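Long-range contact in phosphate-binding protein (Xanthomonas axonopodis pv. citri, PDB 5UB3), which is a periplasmic receptor of the phosphonate-binding protein family, paired with a diguanylate cyclase and seen with chloride bound: residues G162-V167 against G179-V184. Sequence-based numbering, arbitrary orientation.
Sequences GSKLNV and GALSNV
Lys164 and Val167 turn one face of the first helical turn of 164-172 onto the strand ending at Ser182; it is a worked example of a helix packing on a sheet, with Val167 and the aliphatic base of Lys164 against Leu181 and a glycine where the backbones come close. Ser163 sets up the turn as its N-cap: its OG accepts from Asn166 N at 2.8 Å, with an N-H...O angle of 159°, while its carbonyl takes Val167 N. Lys164 follows, and its aliphatic root does the packing. Lys164 CB lies 3.8 Å from Leu181 CD2, and the two side chains cross obliquely. CG stands anti to the carbonyl carbon (chi1 -65°), and the extended chain beyond leads NZ away from the leucine to a salt bridge with Asp185 in the next short helix. One turn on, Val167 points at the strand. Val167 CG1, anti to the backbone N (chi1 174°), settles 3.7 Å from Gly179 CA and 3.6 Å from Ala180 O, so this methyl rests on main chain, beside a glycine that has no side chain. Val167 CB also meets Leu181 CD2 at 4.2 Å, so the same leucine methyl touches both residues of the helix. Ala180 directs its CB to the other side of the strand, toward Pro130 of helix 124-136, while Phe98 of the neighbouring antiparallel strand touches both Val167 and Leu181. The strand is thus covered on both faces by helices, as in the alpha/beta lobes of periplasmic binding proteins. Between the two segments the chemistry is van der Waals contact alone, which implies close packing with none of their polar groups bonded across it, the lysine charge being paired with Asp185, just past the second segment.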
# COMPACT_ATOMS: atom_id res chain seq x y z
N GLY A 162 -6.23 12.11 2.26
CA GLY A 162 -5.71 11.63 0.96
C GLY A 162 -4.21 11.34 0.95
O GLY A 162 -3.75 10.20 1.17
N SER A 163 -3.44 12.39 0.73
CA SER A 163 -2.06 12.21 0.36
C SER A 163 -1.20 12.02 1.62
O SER A 163 -1.54 12.49 2.72
CB SER A 163 -1.55 13.39 -0.43
OG SER A 163 -1.23 14.44 0.45
N LYS A 164 -0.07 11.39 1.44
CA LYS A 164 0.87 11.27 2.57
C LYS A 164 1.34 12.66 3.08
O LYS A 164 1.49 12.91 4.32
CB LYS A 164 2.01 10.40 2.17
CG LYS A 164 1.63 8.96 1.88
CD LYS A 164 2.79 8.20 1.29
CE LYS A 164 2.31 6.83 0.93
NZ LYS A 164 3.46 5.97 0.63
N LEU A 165 1.56 13.58 2.13
CA LEU A 165 2.04 14.91 2.47
C LEU A 165 1.00 15.61 3.28
O LEU A 165 1.30 16.32 4.23
CB LEU A 165 2.33 15.73 1.20
CG LEU A 165 2.82 17.18 1.41
CD1 LEU A 165 3.99 17.27 2.38
CD2 LEU A 165 3.21 17.79 0.07
N ASN A 166 -0.27 15.42 2.91
CA ASN A 166 -1.36 15.98 3.71
C ASN A 166 -1.40 15.47 5.16
O ASN A 166 -1.63 16.22 6.09
CB ASN A 166 -2.70 15.78 3.02
CG ASN A 166 -2.94 16.77 1.87
OD1 ASN A 166 -2.12 17.64 1.56
ND2 ASN A 166 -4.08 16.64 1.25
N VAL A 167 -1.15 14.19 5.36
CA VAL A 167 -1.07 13.69 6.74
C VAL A 167 -0.02 14.52 7.49
O VAL A 167 -0.26 15.02 8.56
CB VAL A 167 -0.67 12.22 6.75
CG1 VAL A 167 -0.43 11.75 8.16
CG2 VAL A 167 -1.75 11.37 6.11
N GLY A 179 -0.67 11.72 13.12
CA GLY A 179 -0.57 11.27 11.78
C GLY A 179 -0.08 9.84 11.72
O GLY A 179 0.59 9.42 12.65
N ALA A 180 -0.46 9.11 10.66
CA ALA A 180 0.06 7.76 10.45
C ALA A 180 0.72 7.72 9.09
O ALA A 180 0.16 8.17 8.14
CB ALA A 180 -1.01 6.72 10.55
N LEU A 181 1.96 7.24 9.05
CA LEU A 181 2.69 7.00 7.78
C LEU A 181 3.57 5.77 7.95
O LEU A 181 3.82 5.36 9.10
CB LEU A 181 3.59 8.16 7.51
CG LEU A 181 3.01 9.50 7.09
CD1 LEU A 181 4.13 10.50 6.95
CD2 LEU A 181 2.30 9.39 5.77
N SER A 182 4.12 5.23 6.84
CA SER A 182 5.09 4.11 6.96
C SER A 182 6.41 4.68 7.47
O SER A 182 6.73 5.86 7.32
CB SER A 182 5.39 3.41 5.61
OG SER A 182 6.26 4.22 4.87
N ASN A 183 7.21 3.80 8.03
CA ASN A 183 8.55 4.15 8.44
C ASN A 183 9.38 4.59 7.29
O ASN A 183 10.23 5.39 7.44
CB ASN A 183 9.20 2.97 9.14
CG ASN A 183 9.37 1.79 8.21
OD1 ASN A 183 8.45 1.32 7.53
ND2 ASN A 183 10.59 1.32 8.17
N VAL A 184 9.08 4.11 6.10
CA VAL A 184 9.81 4.53 4.89
C VAL A 184 9.41 5.93 4.46
O VAL A 184 10.26 6.80 4.11
CB VAL A 184 9.54 3.58 3.74
CG1 VAL A 184 10.37 3.99 2.51
CG2 VAL A 184 9.88 2.17 4.15